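Local atomic coordinates of histidine triad protein (Plasmodium falciparum 3D7, PDB entry 5CS2), a protein that probably hydrolyses diadenosine triphosphate to AMP and ADP, as a histidine triad enzyme of the FHIT type, and is bound by the natural product cyclomarin A. Residues 34-39 against 83-88; 39-44 against 71-76. All coordinates share one frame; numbering follows the deposited sequence.

Contact 1: 34-39 against 83-88; sequences EVFITT and NFMCYI
A double bend in the Met85 chain (chi2 -52°, chi3 -51°) brings SD and CE round to the Phe36 ring, whose CG stands between its own backbone N and carbonyl carbon. The ring comes from the opposite direction. CE of Met85 lies 3.5 Å from CE1 of Phe36, and SD of Met85 is 4.9 Å from the centroid of that ring. This is a Met-aromatic contact with an oblique approach, the sulfur 65° off the ring normal.

One residue on, Ile37 reaches the same helix by two branches. Its CD1 sits 3.9 Å from CE2 of Phe84, while its CG2 is 4.3 Å from SD of Met85, a looser touch. Within the helix, CG1 of Ile88 lies over one face of the Phe84 ring, toward its rim.

Strand 35-38 is an outermost strand, within this chain, of the antiparallel five-stranded sheet. It is steeply inclined to residues 83-88 of helix 72-93, closer to antiparallel than to parallel, the two short axes coming within 11.7 Å. Phe36 also touches Ile191 of helix 181-199, and Phe84 meets Phe199 edge-to-face and packs on helix 4-11, so helices from both ends of the chain close round the contact. All four residues that touch are buried, and what joins sheet to helix in this part of the HIT domain is dispersion between aromatic rings, branched aliphatic carbons and a polarisable thioether.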
ATOM      1  N   GLU A  34       7.970 -21.399  -5.080  1.00 21.06           N
ATOM      2  CA  GLU A  34       6.797 -20.515  -5.172  1.00 20.91           C
ATOM      3  C   GLU A  34       7.152 -19.028  -5.150  1.00 22.44           C
ATOM      4  O   GLU A  34       6.265 -18.191  -5.323  1.00 24.07           O
ATOM      5  CB  GLU A  34       5.838 -20.828  -4.004  1.00 22.12           C
ATOM      6  CG  GLU A  34       5.432 -22.293  -3.932  1.00 35.93           C
ATOM      7  CD  GLU A  34       4.703 -22.700  -2.660  1.00 70.63           C
ATOM      8  OE1 GLU A  34       4.673 -21.903  -1.692  1.00 67.16           O
ATOM      9  OE2 GLU A  34       4.175 -23.834  -2.625  1.00 71.08           O
ATOM     10  N   VAL A  35       8.411 -18.717  -4.947  1.00 17.04           N
ATOM     11  CA  VAL A  35       8.943 -17.362  -4.809  1.00 17.53           C
ATOM     12  C   VAL A  35       9.408 -16.876  -6.184  1.00 19.46           C
ATOM     13  O   VAL A  35      10.195 -17.550  -6.827  1.00 20.44           O
ATOM     14  CB  VAL A  35      10.086 -17.300  -3.770  1.00 21.02           C
ATOM     15  CG1 VAL A  35      10.711 -15.908  -3.699  1.00 20.46           C
ATOM     16  CG2 VAL A  35       9.595 -17.756  -2.387  1.00 20.46           C
ATOM     17  N   PHE A  36       8.947 -15.722  -6.602  1.00 17.24           N
ATOM     18  CA  PHE A  36       9.361 -15.190  -7.920  1.00 17.29           C
ATOM     19  C   PHE A  36      10.361 -14.029  -7.812  1.00 21.92           C
ATOM     20  O   PHE A  36      10.955 -13.647  -8.822  1.00 20.66           O
ATOM     21  CB  PHE A  36       8.139 -14.829  -8.757  1.00 18.28           C
ATOM     22  CG  PHE A  36       7.124 -13.975  -8.029  1.00 18.12           C
ATOM     23  CD1 PHE A  36       7.351 -12.613  -7.825  1.00 21.01           C
ATOM     24  CD2 PHE A  36       5.936 -14.528  -7.563  1.00 19.17           C
ATOM     25  CE1 PHE A  36       6.417 -11.825  -7.126  1.00 20.98           C
ATOM     26  CE2 PHE A  36       4.980 -13.730  -6.915  1.00 21.65           C
ATOM     27  CZ  PHE A  36       5.236 -12.392  -6.682  1.00 20.88           C
ATOM     28  N   ILE A  37      10.526 -13.407  -6.610  1.00 17.60           N
ATOM     29  CA  ILE A  37      11.479 -12.322  -6.466  1.00 18.14           C
ATOM     30  C   ILE A  37      11.880 -12.192  -5.000  1.00 21.88           C
ATOM     31  O   ILE A  37      11.030 -12.347  -4.129  1.00 20.16           O
ATOM     32  CB  ILE A  37      10.913 -10.953  -7.008  1.00 20.34           C
ATOM     33  CG1 ILE A  37      12.010  -9.864  -7.078  1.00 21.23           C
ATOM     34  CG2 ILE A  37       9.687 -10.467  -6.183  1.00 21.23           C
ATOM     35  CD1 ILE A  37      11.656  -8.639  -8.050  1.00 20.38           C
ATOM     36  N   THR A  38      13.136 -11.847  -4.767  1.00 19.05           N
ATOM     37  CA  THR A  38      13.715 -11.548  -3.472  1.00 19.22           C
ATOM     38  C   THR A  38      14.450 -10.229  -3.609  1.00 24.65           C
ATOM     39  O   THR A  38      15.166 -10.016  -4.593  1.00 25.02           O
ATOM     40  CB  THR A  38      14.651 -12.698  -2.998  1.00 22.99           C
ATOM     41  OG1 THR A  38      13.919 -13.920  -3.076  1.00 24.98           O
ATOM     42  CG2 THR A  38      15.150 -12.496  -1.574  1.00 24.94           C
ATOM     43  N   THR A  39      14.255  -9.326  -2.619  1.00 19.60           N
ATOM     44  CA  THR A  39      14.864  -7.997  -2.571  1.00 20.30           C
ATOM     45  C   THR A  39      15.678  -7.895  -1.284  1.00 24.65           C
ATOM     46  O   THR A  39      15.782  -8.882  -0.547  1.00 25.10           O
ATOM     47  CB  THR A  39      13.783  -6.886  -2.714  1.00 22.53           C
ATOM     48  OG1 THR A  39      13.044  -6.856  -1.491  1.00 22.78           O
ATOM     49  CG2 THR A  39      12.836  -7.128  -3.891  1.00 25.70           C
ATOM     50  N   ASN A  83       4.797  -1.664  -6.440  1.00 18.34           N
ATOM     51  CA  ASN A  83       4.605  -0.878  -7.676  1.00 19.21           C
ATOM     52  C   ASN A  83       5.224  -1.635  -8.876  1.00 21.48           C
ATOM     53  O   ASN A  83       4.551  -1.802  -9.898  1.00 19.80           O
ATOM     54  CB  ASN A  83       5.220   0.508  -7.510  1.00 20.34           C
ATOM     55  CG  ASN A  83       4.766   1.448  -8.584  1.00 26.72           C
ATOM     56  OD1 ASN A  83       5.408   1.574  -9.627  1.00 26.89           O
ATOM     57  ND2 ASN A  83       3.701   2.166  -8.326  1.00 22.90           N
ATOM     58  N   PHE A  84       6.457  -2.146  -8.703  1.00 19.38           N
ATOM     59  CA  PHE A  84       7.172  -2.935  -9.717  1.00 18.63           C
ATOM     60  C   PHE A  84       6.342  -4.162 -10.099  1.00 21.49           C
ATOM     61  O   PHE A  84       6.205  -4.463 -11.289  1.00 20.21           O
ATOM     62  CB  PHE A  84       8.552  -3.353  -9.200  1.00 19.86           C
ATOM     63  CG  PHE A  84       9.315  -4.262 -10.149  1.00 20.37           C
ATOM     64  CD1 PHE A  84       9.913  -3.747 -11.301  1.00 23.06           C
ATOM     65  CD2 PHE A  84       9.360  -5.638  -9.934  1.00 22.98           C
ATOM     66  CE1 PHE A  84      10.609  -4.583 -12.182  1.00 24.14           C
ATOM     67  CE2 PHE A  84      10.017  -6.484 -10.848  1.00 25.89           C
ATOM     68  CZ  PHE A  84      10.659  -5.944 -11.948  1.00 24.07           C
ATOM     69  N   MET A  85       5.787  -4.910  -9.086  1.00 17.35           N
ATOM     70  CA  MET A  85       5.007  -6.108  -9.379  1.00 17.97           C
ATOM     71  C   MET A  85       3.678  -5.823 -10.056  1.00 22.64           C
ATOM     72  O   MET A  85       3.258  -6.616 -10.883  1.00 21.94           O
ATOM     73  CB  MET A  85       4.822  -6.982  -8.126  1.00 18.60           C
ATOM     74  CG  MET A  85       6.105  -7.669  -7.685  1.00 19.65           C
ATOM     75  SD  MET A  85       6.986  -8.609  -9.016  1.00 20.69           S
ATOM     76  CE  MET A  85       5.756  -9.553  -9.639  1.00 18.80           C
ATOM     77  N   CYS A  86       3.044  -4.647  -9.796  1.00 19.29           N
ATOM     78  CA  CYS A  86       1.834  -4.292 -10.530  1.00 20.21           C
ATOM     79  C   CYS A  86       2.182  -4.079 -11.995  1.00 24.05           C
ATOM     80  O   CYS A  86       1.411  -4.484 -12.858  1.00 24.33           O
ATOM     81  CB  CYS A  86       1.160  -3.065  -9.940  1.00 21.19           C
ATOM     82  SG  CYS A  86       0.374  -3.398  -8.364  1.00 25.16           S
ATOM     83  N   TYR A  87       3.358  -3.514 -12.267  1.00 20.51           N
ATOM     84  CA  TYR A  87       3.831  -3.346 -13.654  1.00 21.90           C
ATOM     85  C   TYR A  87       4.020  -4.718 -14.329  1.00 24.80           C
ATOM     86  O   TYR A  87       3.439  -4.967 -15.383  1.00 24.75           O
ATOM     87  CB  TYR A  87       5.125  -2.538 -13.683  1.00 23.13           C
ATOM     88  CG  TYR A  87       5.711  -2.350 -15.070  1.00 27.54           C
ATOM     89  CD1 TYR A  87       5.147  -1.446 -15.974  1.00 29.63           C
ATOM     90  CD2 TYR A  87       6.807  -3.096 -15.491  1.00 28.89           C
ATOM     91  CE1 TYR A  87       5.702  -1.247 -17.240  1.00 29.49           C
ATOM     92  CE2 TYR A  87       7.345  -2.933 -16.770  1.00 29.95           C
ATOM     93  CZ  TYR A  87       6.800  -1.995 -17.630  1.00 38.46           C
ATOM     94  OH  TYR A  87       7.349  -1.807 -18.875  1.00 41.62           O
ATOM     95  N   ILE A  88       4.757  -5.637 -13.672  1.00 20.97           N
ATOM     96  CA  ILE A  88       4.993  -6.991 -14.210  1.00 20.06           C
ATOM     97  C   ILE A  88       3.701  -7.750 -14.430  1.00 23.74           C
ATOM     98  O   ILE A  88       3.485  -8.278 -15.521  1.00 24.28           O
ATOM     99  CB  ILE A  88       5.958  -7.771 -13.251  1.00 20.80           C
ATOM    100  CG1 ILE A  88       7.365  -7.112 -13.171  1.00 20.16           C
ATOM    101  CG2 ILE A  88       6.034  -9.265 -13.642  1.00 19.78           C
ATOM    102  CD1 ILE A  88       8.167  -6.924 -14.561  1.00 25.15           C
TER

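Contact 2: 39-44 against 71-76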
ATOM      1  N   THR A  39      14.255  -9.326  -2.619  1.00 19.60           N
ATOM      2  CA  THR A  39      14.864  -7.997  -2.571  1.00 20.30           C
ATOM      3  C   THR A  39      15.678  -7.895  -1.284  1.00 24.65           C
ATOM      4  O   THR A  39      15.782  -8.882  -0.547  1.00 25.10           O
ATOM      5  CB  THR A  39      13.783  -6.886  -2.714  1.00 22.53           C
ATOM      6  OG1 THR A  39      13.044  -6.856  -1.491  1.00 22.78           O
ATOM      7  CG2 THR A  39      12.836  -7.128  -3.891  1.00 25.70           C
ATOM      8  N   LYS A  40      16.235  -6.715  -1.006  1.00 23.71           N
ATOM      9  CA  LYS A  40      17.036  -6.479   0.188  1.00 24.70           C
ATOM     10  C   LYS A  40      16.241  -6.787   1.467  1.00 28.75           C
ATOM     11  O   LYS A  40      16.811  -7.343   2.400  1.00 30.32           O
ATOM     12  CB  LYS A  40      17.548  -5.028   0.205  1.00 27.15           C
ATOM     13  CG  LYS A  40      18.531  -4.727   1.337  1.00 41.88           C
ATOM     14  CD  LYS A  40      19.144  -3.340   1.205  1.00 54.50           C
ATOM     15  CE  LYS A  40      20.147  -3.062   2.299  1.00 70.05           C
ATOM     16  NZ  LYS A  40      20.867  -1.778   2.073  1.00 82.17           N
ATOM     17  N   TYR A  41      14.931  -6.450   1.498  1.00 22.77           N
ATOM     18  CA  TYR A  41      14.076  -6.635   2.686  1.00 21.59           C
ATOM     19  C   TYR A  41      12.795  -7.424   2.467  1.00 22.87           C
ATOM     20  O   TYR A  41      12.096  -7.713   3.441  1.00 25.56           O
ATOM     21  CB  TYR A  41      13.712  -5.262   3.267  1.00 22.83           C
ATOM     22  CG  TYR A  41      14.890  -4.421   3.691  1.00 25.79           C
ATOM     23  CD1 TYR A  41      15.539  -4.650   4.901  1.00 29.14           C
ATOM     24  CD2 TYR A  41      15.341  -3.372   2.898  1.00 26.20           C
ATOM     25  CE1 TYR A  41      16.628  -3.872   5.296  1.00 32.66           C
ATOM     26  CE2 TYR A  41      16.398  -2.560   3.306  1.00 26.60           C
ATOM     27  CZ  TYR A  41      17.067  -2.841   4.484  1.00 39.85           C
ATOM     28  OH  TYR A  41      18.129  -2.052   4.858  1.00 43.71           O
ATOM     29  N   SER A  42      12.447  -7.774   1.233  1.00 17.54           N
ATOM     30  CA  SER A  42      11.144  -8.401   0.984  1.00 15.65           C
ATOM     31  C   SER A  42      11.242  -9.551   0.003  1.00 18.12           C
ATOM     32  O   SER A  42      12.312  -9.797  -0.555  1.00 19.83           O
ATOM     33  CB  SER A  42      10.210  -7.360   0.356  1.00 18.64           C
ATOM     34  OG  SER A  42      10.198  -6.141   1.063  1.00 26.50           O
ATOM     35  N   TYR A  43      10.131 -10.222  -0.221  1.00 16.84           N
ATOM     36  CA  TYR A  43      10.010 -11.241  -1.242  1.00 15.51           C
ATOM     37  C   TYR A  43       8.579 -11.350  -1.725  1.00 19.07           C
ATOM     38  O   TYR A  43       7.655 -10.919  -1.048  1.00 19.94           O
ATOM     39  CB  TYR A  43      10.631 -12.584  -0.840  1.00 15.00           C
ATOM     40  CG  TYR A  43       9.882 -13.367   0.206  1.00 16.62           C
ATOM     41  CD1 TYR A  43      10.094 -13.133   1.560  1.00 18.28           C
ATOM     42  CD2 TYR A  43       8.998 -14.378  -0.154  1.00 17.14           C
ATOM     43  CE1 TYR A  43       9.449 -13.905   2.532  1.00 17.21           C
ATOM     44  CE2 TYR A  43       8.335 -15.140   0.808  1.00 17.34           C
ATOM     45  CZ  TYR A  43       8.589 -14.917   2.147  1.00 18.15           C
ATOM     46  OH  TYR A  43       7.921 -15.671   3.098  1.00 21.18           O
ATOM     47  N   GLY A  44       8.418 -11.852  -2.927  1.00 16.96           N
ATOM     48  CA  GLY A  44       7.127 -12.028  -3.561  1.00 15.89           C
ATOM     49  C   GLY A  44       6.919 -13.487  -3.852  1.00 19.38           C
ATOM     50  O   GLY A  44       7.834 -14.165  -4.328  1.00 17.71           O
ATOM     51  N   ASP A  71      10.561  -0.826   9.546  1.00 24.04           N
ATOM     52  CA  ASP A  71      11.502   0.301   9.542  1.00 25.32           C
ATOM     53  C   ASP A  71      11.305   1.047   8.201  1.00 26.07           C
ATOM     54  O   ASP A  71      10.761   0.467   7.247  1.00 24.04           O
ATOM     55  CB  ASP A  71      12.957  -0.191   9.637  1.00 29.02           C
ATOM     56  CG  ASP A  71      13.324  -0.969  10.885  1.00 46.27           C
ATOM     57  OD1 ASP A  71      12.698  -0.723  11.955  1.00 47.12           O
ATOM     58  OD2 ASP A  71      14.287  -1.764  10.822  1.00 55.07           O
ATOM     59  N   ILE A  72      11.748   2.312   8.136  1.00 23.06           N
ATOM     60  CA  ILE A  72      11.650   3.178   6.954  1.00 21.76           C
ATOM     61  C   ILE A  72      12.151   2.461   5.688  1.00 25.20           C
ATOM     62  O   ILE A  72      11.441   2.449   4.688  1.00 24.25           O
ATOM     63  CB  ILE A  72      12.328   4.567   7.157  1.00 25.83           C
ATOM     64  CG1 ILE A  72      11.585   5.352   8.254  1.00 26.97           C
ATOM     65  CG2 ILE A  72      12.355   5.391   5.845  1.00 28.00           C
ATOM     66  CD1 ILE A  72      12.289   6.549   8.821  1.00 36.28           C
ATOM     67  N   GLU A  73      13.330   1.805   5.770  1.00 23.31           N
ATOM     68  CA  GLU A  73      13.960   1.078   4.661  1.00 23.56           C
ATOM     69  C   GLU A  73      13.048  -0.062   4.190  1.00 26.85           C
ATOM     70  O   GLU A  73      12.918  -0.256   2.983  1.00 26.04           O
ATOM     71  CB  GLU A  73      15.353   0.536   5.068  1.00 26.21           C
ATOM     72  CG  GLU A  73      16.376   1.610   5.398  1.00 37.89           C
ATOM     73  CD  GLU A  73      16.259   2.251   6.772  1.00 61.17           C
ATOM     74  OE1 GLU A  73      15.503   1.726   7.622  1.00 38.67           O
ATOM     75  OE2 GLU A  73      16.915   3.295   6.989  1.00 66.88           O
ATOM     76  N   GLU A  74      12.393  -0.788   5.129  1.00 22.76           N
ATOM     77  CA  GLU A  74      11.468  -1.877   4.803  1.00 21.98           C
ATOM     78  C   GLU A  74      10.184  -1.369   4.139  1.00 24.07           C
ATOM     79  O   GLU A  74       9.668  -2.036   3.244  1.00 23.69           O
ATOM     80  CB  GLU A  74      11.099  -2.712   6.045  1.00 23.98           C
ATOM     81  CG  GLU A  74      12.271  -3.441   6.683  1.00 29.63           C
ATOM     82  CD  GLU A  74      11.908  -4.197   7.950  1.00 40.98           C
ATOM     83  OE1 GLU A  74      11.319  -3.578   8.871  1.00 28.57           O
ATOM     84  OE2 GLU A  74      12.161  -5.425   8.001  1.00 32.25           O
ATOM     85  N   ILE A  75       9.647  -0.226   4.613  1.00 20.43           N
ATOM     86  CA  ILE A  75       8.433   0.399   4.047  1.00 20.18           C
ATOM     87  C   ILE A  75       8.717   0.760   2.602  1.00 21.25           C
ATOM     88  O   ILE A  75       7.927   0.442   1.716  1.00 21.42           O
ATOM     89  CB  ILE A  75       7.952   1.649   4.857  1.00 22.86           C
ATOM     90  CG1 ILE A  75       7.553   1.240   6.278  1.00 22.79           C
ATOM     91  CG2 ILE A  75       6.754   2.356   4.123  1.00 23.72           C
ATOM     92  CD1 ILE A  75       7.652   2.402   7.295  1.00 25.39           C
ATOM     93  N   ILE A  76       9.861   1.424   2.363  1.00 18.32           N
ATOM     94  CA  ILE A  76      10.229   1.795   0.996  1.00 18.64           C
ATOM     95  C   ILE A  76      10.402   0.559   0.120  1.00 22.90           C
ATOM     96  O   ILE A  76       9.896   0.516  -1.009  1.00 21.14           O
ATOM     97  CB  ILE A  76      11.499   2.666   1.048  1.00 21.98           C
ATOM     98  CG1 ILE A  76      11.198   4.037   1.734  1.00 21.08           C
ATOM     99  CG2 ILE A  76      12.172   2.815  -0.353  1.00 26.76           C
ATOM    100  CD1 ILE A  76      12.467   4.856   2.086  1.00 30.63           C
TER
HETATM  101  O   HOH W   1      12.749  -7.444   6.261  1.00 27.04           O
HETATM  102  O   HOH W   2      10.316  -4.843   3.531  1.00 42.76           O
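Tyr41 and Glu74 mark the closest approach of the two backbones, their CA atoms 5.8 Å apart, where the turn before strand 42-46 meets the first turn of helix 72-93. The turn is closed from within: Thr39 OG1 accepts from Ser42 N in an ST motif, with the backbone pair Thr39 N to Ser42 O beside it.

The Tyr41 ring lies against the start of the helix and touches two consecutive glutamates through their aliphatic carbons. With CG beside the backbone N and anti to the carbonyl carbon (chi1 -60°), the ring is carried toward the helix. Its CE2 comes to 3.7 Å from CB of Glu73, and its CD1 lies 3.9 Å from CG of Glu74; both approaches are oblique. The ring and the Glu74 carboxylate are turned 76° apart, and on the turn's own side CG of Lys40 rests against one face of the ring, toward the rim.

Two waters complete the joint. One donates to Tyr41 O and, at 2.7 Å, to OE2 of Glu74; the other donates to Ser42 OG and, at 2.9 Å, to the main-chain O of Glu74. The other carboxylate oxygen, OE1, takes a nearly straight bond (172°) from Asp71 N on its anti lone pair and a salt bridge from Lys64.

Glu74 is thus gripped at both carboxylate oxygens, and its charge is probably stabilised by Lys64 and by the amino end of the helix. Between residues 39-44 and 71-76 the polar links run through water, with hydrocarbon contacts beside them, while further along the helix OD1 of Asp77 is hydrogen-bonded directly to both Thr39 OG1 and Ser42 OG.

Contact 2 is nested inside the loop closed by contact 1: the order along the chain is 34-39, 39-44, 71-76, 83-88, with Thr39 common to the first two. The contact centres are 12 Å apart. Both use helix 72-93: contact 1 joins it to strand 35-38, contact 2 to the turn leading into strand 42-46, its neighbour in the sheet. Those strands are paired by probable hydrogen bonds, Ile37 O to Gly44 N at 2.9 Å and Phe36 N to Gly44 O at 3.0 Å. The hairpin is therefore held to one helix at two levels of the HIT domain, apolar and buried in contact 1, partly hydrated in contact 2, and this helix also meets the second subunit.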